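Local coordinates for protein L544 (PDB 4AMQ) that acts as a nucleotidyltransferase of a giant virus, probably transferring nucleotides with the help of bound divalent metal ions, at residues V70-P75 and A215-P220; Y103-T108 and K164-S169; G107-F112 and K177-G182. All blocks are in the same frame, centred on the assembly; numbering follows the deposited sequence.

Overall arrangement
All three contacts lie in the nucleotidyltransferase domain and reach the same mixed sheet, ordered 51-54, 66-72, 209-217, 196-204, 99-108, 164-167. Interaction 1 pairs the parallel strands 66-72 and 209-217, which also carry the manganese ligands D66, D68 and D213. Interaction 2 joins strand 99-108 to the outermost strand 164-167, with its centre about 17 Å from that of interaction 1. Interaction 3, sharing G107 and T108, continues from the end of strand 99-108 to the hairpin of strands 176-178 and 184-186, its centre about 11 Å from that of interaction 2. Along the chain, interactions 2 and 3 fall between the two segments of interaction 1, so the pairing of 66-72 with 209-217 brackets strands 99-108, 164-167 and 196-204.

Interaction 1 of 3, residues V70-P75 and A215-P220; sequences VNNVHP and AVRYKP
R217 and N72 lie side by side on one face of two parallel strands. R217 CB starts 3.7 Å from N72 OD1, and CD also lies beside that oxygen; the bend at chi3 (-45°) then swings NE back toward it. NE gives it a nearly straight hydrogen bond, R217 NE to N72 OD1 2.9 Å, with the oxygen almost in the guanidinium plane and the amide turned 27° from it. CZ and NH2 stay beside the same oxygen, R217 NH2 standing 3.6 Å from N72 OD1 without a hydrogen bond, and NH2 also nears V70 CG1. The backbones form a parallel ladder: A215 O accepts from N71 N, N71 O from R217 N, and R217 O from V73 N. On the opposite face V73 CG2 packs against V216 CG1 (3.8 Å) and Y218 CB (3.9 Å), while the Y218 hydroxyl leads off to V191 O. Beyond the strand ends, P220 CG sits over one face of the H74 ring, 3.8 Å from the centroid of that ring, in a CH-pi contact. P75, joined to H74 by a cis peptide bond, lays its CB over the other face, so the imidazole is held between two prolines; Y218 O lies at its edge, 3.4 Å from H74 CD2. The same two strands carry D66, D68 and D213, the manganese ligands, an arrangement consistent with the core of polymerase beta-like nucleotidyltransferases. The contact thus ties the two metal-bearing strands together beyond their carboxylates through backbone bonds and one side-chain bond that restrains the R217 tip, with an apolar face beneath.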
loop_
_atom_site.group_PDB
_atom_site.type_symbol
_atom_site.label_atom_id
_atom_site.label_comp_id
_atom_site.label_asym_id
_atom_site.label_seq_id
_atom_site.Cartn_x
_atom_site.Cartn_y
_atom_site.Cartn_z
ATOM N N VAL A 70 8.546 -11.906 -2.188
ATOM C CA VAL A 70 8.702 -12.433 -3.535
ATOM C C VAL A 70 8.654 -13.959 -3.470
ATOM O O VAL A 70 9.415 -14.582 -2.731
ATOM C CB VAL A 70 10.022 -11.965 -4.189
ATOM C CG1 VAL A 70 10.283 -12.722 -5.492
ATOM C CG2 VAL A 70 9.988 -10.465 -4.440
ATOM N N ASN A 71 7.739 -14.552 -4.227
ATOM C CA ASN A 71 7.620 -16.002 -4.304
ATOM C C ASN A 71 8.086 -16.464 -5.683
ATOM O O ASN A 71 7.448 -16.168 -6.694
ATOM C CB ASN A 71 6.170 -16.430 -4.058
ATOM C CG ASN A 71 6.053 -17.846 -3.512
ATOM O OD1 ASN A 71 7.030 -18.428 -3.031
ATOM N ND2 ASN A 71 4.849 -18.402 -3.572
ATOM N N ASN A 72 9.218 -17.160 -5.728
ATOM C CA ASN A 72 9.736 -17.686 -6.989
ATOM C C ASN A 72 9.272 -19.127 -7.174
ATOM O O ASN A 72 9.793 -20.040 -6.539
ATOM C CB ASN A 72 11.263 -17.581 -7.032
ATOM C CG ASN A 72 11.747 -16.138 -7.084
ATOM O OD1 ASN A 72 11.252 -15.336 -7.875
ATOM N ND2 ASN A 72 12.709 -15.802 -6.233
ATOM N N VAL A 73 8.280 -19.324 -8.039
ATOM C CA VAL A 73 7.562 -20.596 -8.084
ATOM C C VAL A 73 7.867 -21.477 -9.298
ATOM O O VAL A 73 7.427 -22.625 -9.352
ATOM C CB VAL A 73 6.033 -20.389 -7.958
ATOM C CG1 VAL A 73 5.718 -19.580 -6.710
ATOM C CG2 VAL A 73 5.477 -19.702 -9.196
ATOM N N HIS A 74 8.609 -20.947 -10.264
ATOM C CA HIS A 74 9.051 -21.749 -11.401
ATOM C C HIS A 74 10.264 -22.581 -10.984
ATOM O O HIS A 74 11.123 -22.094 -10.252
ATOM C CB HIS A 74 9.409 -20.850 -12.587
ATOM C CG HIS A 74 9.609 -21.592 -13.870
ATOM N ND1 HIS A 74 10.779 -22.236 -14.186
ATOM C CD2 HIS A 74 8.772 -21.793 -14.924
ATOM C CE1 HIS A 74 10.666 -22.806 -15.378
ATOM N NE2 HIS A 74 9.455 -22.548 -15.839
ATOM N N PRO A 75 10.350 -23.833 -11.463
ATOM C CA PRO A 75 9.439 -24.469 -12.418
ATOM C C PRO A 75 8.260 -25.163 -11.748
ATOM O O PRO A 75 7.364 -25.641 -12.443
ATOM C CB PRO A 75 10.334 -25.514 -13.084
ATOM C CG PRO A 75 11.251 -25.935 -11.984
ATOM C CD PRO A 75 11.503 -24.700 -11.150
ATOM N N ALA A 215 4.521 -11.107 -4.479
ATOM C CA ALA A 215 4.874 -11.084 -5.895
ATOM C C ALA A 215 5.220 -12.493 -6.358
ATOM O O ALA A 215 6.242 -13.052 -5.967
ATOM C CB ALA A 215 6.039 -10.148 -6.136
ATOM N N VAL A 216 4.361 -13.065 -7.190
ATOM C CA VAL A 216 4.551 -14.432 -7.652
ATOM C C VAL A 216 5.161 -14.462 -9.052
ATOM O O VAL A 216 4.505 -14.116 -10.034
ATOM C CB VAL A 216 3.225 -15.207 -7.644
ATOM C CG1 VAL A 216 3.438 -16.626 -8.139
ATOM C CG2 VAL A 216 2.623 -15.206 -6.241
ATOM N N ARG A 217 6.424 -14.870 -9.131
ATOM C CA ARG A 217 7.109 -15.008 -10.412
ATOM C C ARG A 217 6.990 -16.441 -10.911
ATOM O O ARG A 217 7.580 -17.356 -10.336
ATOM C CB ARG A 217 8.586 -14.627 -10.284
ATOM C CG ARG A 217 9.271 -14.372 -11.621
ATOM C CD ARG A 217 10.780 -14.545 -11.522
ATOM N NE ARG A 217 11.336 -13.893 -10.339
ATOM C CZ ARG A 217 11.746 -12.629 -10.299
ATOM N NH1 ARG A 217 11.662 -11.866 -11.383
ATOM N NH2 ARG A 217 12.239 -12.127 -9.175
ATOM N N TYR A 218 6.230 -16.631 -11.983
ATOM C CA TYR A 218 5.984 -17.967 -12.515
ATOM C C TYR A 218 6.691 -18.216 -13.851
ATOM O O TYR A 218 6.511 -19.267 -14.467
ATOM C CB TYR A 218 4.479 -18.224 -12.643
ATOM C CG TYR A 218 3.751 -17.181 -13.456
ATOM C CD1 TYR A 218 3.351 -15.981 -12.881
ATOM C CD2 TYR A 218 3.470 -17.391 -14.800
ATOM C CE1 TYR A 218 2.689 -15.020 -13.621
ATOM C CE2 TYR A 218 2.808 -16.434 -15.549
ATOM C CZ TYR A 218 2.422 -15.252 -14.955
ATOM O OH TYR A 218 1.761 -14.295 -15.690
ATOM N N LYS A 219 7.489 -17.245 -14.292
ATOM C CA LYS A 219 8.358 -17.417 -15.457
ATOM C C LYS A 219 9.821 -17.262 -15.053
ATOM O O LYS A 219 10.136 -16.516 -14.127
ATOM C CB LYS A 219 8.037 -16.397 -16.553
ATOM C CG LYS A 219 6.780 -16.677 -17.357
ATOM C CD LYS A 219 6.905 -16.070 -18.749
ATOM C CE LYS A 219 5.559 -15.636 -19.309
ATOM N NZ LYS A 219 4.564 -16.735 -19.339
ATOM N N PRO A 220 10.724 -17.962 -15.756
ATOM C CA PRO A 220 12.159 -17.889 -15.460
ATOM C C PRO A 220 12.687 -16.457 -15.540
ATOM O O PRO A 220 12.296 -15.717 -16.444
ATOM C CB PRO A 220 12.787 -18.742 -16.565
ATOM C CG PRO A 220 11.705 -19.679 -16.980
ATOM C CD PRO A 220 10.435 -18.891 -16.863
#

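Interaction 2 of 3, residues Y103-T108 and K164-S169; sequences YVICGT and KLRWTS
From Y103 to T108 the chain runs antiparallel to K164-W167, the strand axes 148° apart, with V104 and W167 a hydrogen-bonded pair and I105 and R166 a non-hydrogen-bonded one. Before T108 meets K164 the register slips by one residue, a beta bulge, in which C106 N bonds L165 O and L165 N bonds G107 O. G107 adopts a positive phi there, and L165 lays CG against its backbone, 3.8 Å from G107 C. W167 reaches into the same bulge: with CG anti to its carbonyl carbon (chi1 -62°), the indole comes edge-on to strand 103-108, and W167 NE1 donates to C106 O at 3.0 Å in a somewhat bent bond. The indole also meets the F187 ring edge-to-face. Across the sheet, the R166 guanidinium lies flat on one face of the Y103 ring, planes 14° apart and CZ 4.4 Å from the centroid of that ring, in an off-centre cation-pi stack. R166 NH2 stands 3.6 Å from Y103 OH, and R166 CB covers the start of the ring. At the far end T108 CG2 packs alongside K164, 3.5 Å from its NZ. The edge strand is therefore gripped on both faces: an indole N-H satisfies a bulge carbonyl on one, and a stacked cation would be favoured by the tyrosine's pi electrons on the other.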
loop_
_atom_site.group_PDB
_atom_site.type_symbol
_atom_site.label_atom_id
_atom_site.label_comp_id
_atom_site.label_asym_id
_atom_site.label_seq_id
_atom_site.Cartn_x
_atom_site.Cartn_y
_atom_site.Cartn_z
ATOM N N TYR A 103 -7.032 -8.519 -4.060
ATOM C CA TYR A 103 -6.757 -8.381 -5.484
ATOM C C TYR A 103 -5.692 -9.351 -5.955
ATOM O O TYR A 103 -4.723 -9.622 -5.246
ATOM C CB TYR A 103 -6.278 -6.968 -5.825
ATOM C CG TYR A 103 -7.274 -5.856 -5.589
ATOM C CD1 TYR A 103 -8.506 -5.844 -6.232
ATOM C CD2 TYR A 103 -6.959 -4.795 -4.750
ATOM C CE1 TYR A 103 -9.408 -4.816 -6.022
ATOM C CE2 TYR A 103 -7.851 -3.766 -4.538
ATOM C CZ TYR A 103 -9.071 -3.780 -5.175
ATOM O OH TYR A 103 -9.949 -2.748 -4.958
ATOM N N VAL A 104 -5.882 -9.863 -7.163
ATOM C CA VAL A 104 -4.810 -10.510 -7.899
ATOM C C VAL A 104 -4.456 -9.586 -9.053
ATOM O O VAL A 104 -5.273 -9.360 -9.949
ATOM C CB VAL A 104 -5.229 -11.885 -8.439
ATOM C CG1 VAL A 104 -4.149 -12.442 -9.353
ATOM C CG2 VAL A 104 -5.504 -12.843 -7.291
ATOM N N ILE A 105 -3.249 -9.033 -9.017
ATOM C CA ILE A 105 -2.835 -8.064 -10.022
ATOM C C ILE A 105 -1.984 -8.725 -11.092
ATOM O O ILE A 105 -0.866 -9.162 -10.828
ATOM C CB ILE A 105 -2.041 -6.906 -9.399
ATOM C CG1 ILE A 105 -2.833 -6.268 -8.257
ATOM C CG2 ILE A 105 -1.695 -5.873 -10.458
ATOM C CD1 ILE A 105 -2.131 -5.094 -7.619
ATOM N N CYS A 106 -2.524 -8.788 -12.302
ATOM C CA CYS A 106 -1.831 -9.399 -13.424
ATOM C C CYS A 106 -2.417 -8.867 -14.723
ATOM O O CYS A 106 -3.616 -8.994 -14.970
ATOM C CB CYS A 106 -1.975 -10.923 -13.365
ATOM S SG CYS A 106 -0.912 -11.837 -14.516
ATOM N N GLY A 107 -1.571 -8.261 -15.549
ATOM C CA GLY A 107 -2.005 -7.754 -16.839
ATOM C C GLY A 107 -2.081 -6.243 -16.897
ATOM O O GLY A 107 -2.021 -5.568 -15.871
ATOM N N THR A 108 -2.204 -5.707 -18.108
ATOM C CA THR A 108 -2.337 -4.268 -18.291
ATOM C C THR A 108 -3.374 -3.936 -19.355
ATOM O O THR A 108 -3.638 -4.738 -20.252
ATOM C CB THR A 108 -0.997 -3.607 -18.675
ATOM O OG1 THR A 108 -0.463 -4.238 -19.845
ATOM C CG2 THR A 108 0.006 -3.719 -17.533
ATOM N N LYS A 164 -3.067 -1.078 -14.752
ATOM C CA LYS A 164 -2.789 -2.384 -14.158
ATOM C C LYS A 164 -4.086 -3.107 -13.810
ATOM O O LYS A 164 -4.921 -2.576 -13.078
ATOM C CB LYS A 164 -1.929 -2.234 -12.903
ATOM C CG LYS A 164 -0.644 -1.466 -13.125
ATOM C CD LYS A 164 0.263 -2.162 -14.127
ATOM C CE LYS A 164 0.863 -3.435 -13.550
ATOM N NZ LYS A 164 1.812 -4.074 -14.507
ATOM N N LEU A 165 -4.250 -4.318 -14.334
ATOM C CA LEU A 165 -5.463 -5.087 -14.098
ATOM C C LEU A 165 -5.504 -5.687 -12.694
ATOM O O LEU A 165 -4.729 -6.587 -12.365
ATOM C CB LEU A 165 -5.616 -6.188 -15.147
ATOM C CG LEU A 165 -5.836 -5.727 -16.590
ATOM C CD1 LEU A 165 -5.955 -6.920 -17.521
ATOM C CD2 LEU A 165 -7.075 -4.848 -16.687
ATOM N N ARG A 166 -6.412 -5.177 -11.868
ATOM C CA ARG A 166 -6.627 -5.734 -10.541
ATOM C C ARG A 166 -7.829 -6.669 -10.579
ATOM O O ARG A 166 -8.966 -6.224 -10.724
ATOM C CB ARG A 166 -6.846 -4.620 -9.510
ATOM C CG ARG A 166 -5.775 -3.534 -9.531
ATOM C CD ARG A 166 -5.830 -2.644 -8.289
ATOM N NE ARG A 166 -7.083 -1.899 -8.181
ATOM C CZ ARG A 166 -7.316 -0.960 -7.267
ATOM N NH1 ARG A 166 -6.382 -0.646 -6.382
ATOM N NH2 ARG A 166 -8.484 -0.331 -7.239
ATOM N N TRP A 167 -7.573 -7.967 -10.464
ATOM C CA TRP A 167 -8.639 -8.962 -10.484
ATOM C C TRP A 167 -9.181 -9.201 -9.075
ATOM O O TRP A 167 -8.412 -9.367 -8.128
ATOM C CB TRP A 167 -8.126 -10.279 -11.078
ATOM C CG TRP A 167 -7.662 -10.165 -12.506
ATOM C CD1 TRP A 167 -6.576 -9.474 -12.961
ATOM C CD2 TRP A 167 -8.265 -10.765 -13.659
ATOM N NE1 TRP A 167 -6.471 -9.600 -14.325
ATOM C CE2 TRP A 167 -7.497 -10.389 -14.778
ATOM C CE3 TRP A 167 -9.386 -11.580 -13.854
ATOM C CZ2 TRP A 167 -7.810 -10.798 -16.072
ATOM C CZ3 TRP A 167 -9.695 -11.988 -15.140
ATOM C CH2 TRP A 167 -8.911 -11.596 -16.233
ATOM N N THR A 168 -10.503 -9.208 -8.933
ATOM C CA THR A 168 -11.120 -9.625 -7.678
ATOM C C THR A 168 -11.141 -11.147 -7.635
ATOM O O THR A 168 -10.930 -11.802 -8.658
ATOM C CB THR A 168 -12.564 -9.103 -7.536
ATOM O OG1 THR A 168 -13.358 -9.593 -8.622
ATOM C CG2 THR A 168 -12.593 -7.580 -7.537
ATOM N N SER A 169 -11.393 -11.706 -6.455
ATOM C CA SER A 169 -11.463 -13.156 -6.298
ATOM C C SER A 169 -12.528 -13.774 -7.194
ATOM O O SER A 169 -12.314 -14.832 -7.778
ATOM C CB SER A 169 -11.729 -13.535 -4.838
ATOM O OG SER A 169 -10.574 -13.341 -4.041
#

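Interaction 3 of 3, residues G107-F112 and K177-G182; sequences GTDDRF and KILRGG
The R111 guanidinium offers two of its edges to acceptors, which lie within a few degrees of its plane. On the NE-NH2 edge is the carboxylate of D109, from its own segment, and at the NH1-NH2 end is R180 O of the facing loop. The D109 grip is side-on, one oxygen to each nitrogen: R111 NE to D109 OD1 2.9 Å and R111 NH2 to D109 OD2 2.8 Å, together a two-bond salt bridge, both on syn lone pairs and both nearly straight. R180 O takes two bonds, from R111 NH2 at 3.0 Å and from R111 NH1 at 3.2 Å, both from the same face of its carbonyl plane. NH2, already bonded to D109 OD2, thus serves two partners. L179 CB comes within 3.6 Å of R111 NH2 at an oblique angle, and L179 CG lies 3.9 Å from D109 OD2, which it meets from the opposite direction. The F112 ring has D109 O in plane at its edge, while R180 CG approaches obliquely; the guanidinium end of R180 turns instead to I127 O. D109 is placed for its task by its CG anti to the backbone N (chi1 -175°), with OD1 also taking a weak bond from R111 N, the Asx turn. With its acceptors, D109 OD1 and OD2 and R180 O, all close to its plane, the guanidinium is probably hindered from rotating, and the nearby carboxylate probably favours its positive charge. D109 O also accepts from F112 N, closing the 3-10 turn that follows strand 99-108. G182 N bonds L179 O, and R180 and G181 have the angles of a type II beta turn. Thus an arginine of the Asx and 3-10 turns bonds the type II turn in the 176-178/184-186 hairpin loop.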
loop_
_atom_site.group_PDB
_atom_site.type_symbol
_atom_site.label_atom_id
_atom_site.label_comp_id
_atom_site.label_asym_id
_atom_site.label_seq_id
_atom_site.Cartn_x
_atom_site.Cartn_y
_atom_site.Cartn_z
ATOM N N GLY A 107 -1.571 -8.261 -15.549
ATOM C CA GLY A 107 -2.005 -7.754 -16.839
ATOM C C GLY A 107 -2.081 -6.243 -16.897
ATOM O O GLY A 107 -2.021 -5.568 -15.871
ATOM N N THR A 108 -2.204 -5.707 -18.108
ATOM C CA THR A 108 -2.337 -4.268 -18.291
ATOM C C THR A 108 -3.374 -3.936 -19.355
ATOM O O THR A 108 -3.638 -4.738 -20.252
ATOM C CB THR A 108 -0.997 -3.607 -18.675
ATOM O OG1 THR A 108 -0.463 -4.238 -19.845
ATOM C CG2 THR A 108 0.006 -3.719 -17.533
ATOM N N ASP A 109 -3.964 -2.753 -19.238
ATOM C CA ASP A 109 -4.907 -2.250 -20.228
ATOM C C ASP A 109 -4.228 -1.126 -20.999
ATOM O O ASP A 109 -4.276 0.036 -20.593
ATOM C CB ASP A 109 -6.177 -1.739 -19.544
ATOM C CG ASP A 109 -7.248 -1.325 -20.534
ATOM O OD1 ASP A 109 -6.937 -1.202 -21.738
ATOM O OD2 ASP A 109 -8.402 -1.113 -20.106
ATOM N N ASP A 110 -3.593 -1.478 -22.112
ATOM C CA ASP A 110 -2.712 -0.557 -22.829
ATOM C C ASP A 110 -3.396 0.699 -23.380
ATOM O O ASP A 110 -2.722 1.627 -23.834
ATOM C CB ASP A 110 -1.953 -1.295 -23.938
ATOM C CG ASP A 110 -0.910 -2.253 -23.389
ATOM O OD1 ASP A 110 -0.356 -1.972 -22.304
ATOM O OD2 ASP A 110 -0.647 -3.287 -24.037
ATOM N N ARG A 111 -4.726 0.731 -23.338
ATOM C CA ARG A 111 -5.473 1.916 -23.752
ATOM C C ARG A 111 -5.194 3.065 -22.788
ATOM O O ARG A 111 -5.409 4.233 -23.115
ATOM C CB ARG A 111 -6.976 1.629 -23.797
ATOM C CG ARG A 111 -7.379 0.504 -24.740
ATOM C CD ARG A 111 -8.871 0.181 -24.621
ATOM N NE ARG A 111 -9.238 -0.221 -23.265
ATOM C CZ ARG A 111 -10.486 -0.296 -22.811
ATOM N NH1 ARG A 111 -11.507 0.007 -23.602
ATOM N NH2 ARG A 111 -10.717 -0.668 -21.558
ATOM N N PHE A 112 -4.714 2.719 -21.597
ATOM C CA PHE A 112 -4.334 3.709 -20.604
ATOM C C PHE A 112 -2.820 3.864 -20.572
ATOM O O PHE A 112 -2.277 4.520 -19.687
ATOM C CB PHE A 112 -4.881 3.323 -19.227
ATOM C CG PHE A 112 -6.383 3.310 -19.161
ATOM C CD1 PHE A 112 -7.085 4.476 -18.907
ATOM C CD2 PHE A 112 -7.092 2.136 -19.360
ATOM C CE1 PHE A 112 -8.462 4.472 -18.851
ATOM C CE2 PHE A 112 -8.470 2.127 -19.305
ATOM C CZ PHE A 112 -9.154 3.296 -19.052
ATOM N N LYS A 177 -12.781 -10.992 -16.958
ATOM C CA LYS A 177 -12.913 -9.650 -16.402
ATOM C C LYS A 177 -13.424 -8.682 -17.468
ATOM O O LYS A 177 -12.996 -8.740 -18.620
ATOM C CB LYS A 177 -11.560 -9.175 -15.860
ATOM C CG LYS A 177 -11.549 -7.777 -15.252
ATOM C CD LYS A 177 -10.143 -7.401 -14.789
ATOM C CE LYS A 177 -10.088 -6.000 -14.193
ATOM N NZ LYS A 177 -10.875 -5.883 -12.931
ATOM N N ILE A 178 -14.346 -7.805 -17.087
ATOM C CA ILE A 178 -14.836 -6.777 -17.999
ATOM C C ILE A 178 -14.128 -5.456 -17.722
ATOM O O ILE A 178 -14.132 -4.967 -16.593
ATOM C CB ILE A 178 -16.356 -6.549 -17.866
ATOM C CG1 ILE A 178 -17.111 -7.878 -17.804
ATOM C CG2 ILE A 178 -16.866 -5.694 -19.020
ATOM C CD1 ILE A 178 -17.314 -8.537 -19.148
ATOM N N LEU A 179 -13.523 -4.881 -18.754
ATOM C CA LEU A 179 -12.828 -3.605 -18.624
ATOM C C LEU A 179 -13.747 -2.442 -18.978
ATOM O O LEU A 179 -14.860 -2.641 -19.466
ATOM C CB LEU A 179 -11.589 -3.570 -19.524
ATOM C CG LEU A 179 -10.355 -4.389 -19.133
ATOM C CD1 LEU A 179 -10.593 -5.221 -17.878
ATOM C CD2 LEU A 179 -9.907 -5.268 -20.292
ATOM N N ARG A 180 -13.274 -1.225 -18.723
ATOM C CA ARG A 180 -14.005 -0.022 -19.097
ATOM C C ARG A 180 -14.436 -0.101 -20.558
ATOM O O ARG A 180 -13.712 -0.641 -21.400
ATOM C CB ARG A 180 -13.136 1.222 -18.886
ATOM C CG ARG A 180 -12.833 1.556 -17.428
ATOM C CD ARG A 180 -14.013 2.237 -16.746
ATOM N NE ARG A 180 -13.718 2.595 -15.360
ATOM C CZ ARG A 180 -13.210 3.767 -14.989
ATOM N NH1 ARG A 180 -12.935 4.687 -15.900
ATOM N NH2 ARG A 180 -12.969 4.020 -13.709
ATOM N N GLY A 181 -15.617 0.436 -20.855
ATOM C CA GLY A 181 -16.122 0.453 -22.216
ATOM C C GLY A 181 -16.763 -0.857 -22.630
ATOM O O GLY A 181 -17.330 -0.964 -23.716
ATOM N N GLY A 182 -16.667 -1.861 -21.763
ATOM C CA GLY A 182 -17.272 -3.154 -22.027
ATOM C C GLY A 182 -16.335 -4.163 -22.667
ATOM O O GLY A 182 -16.774 -5.219 -23.128
#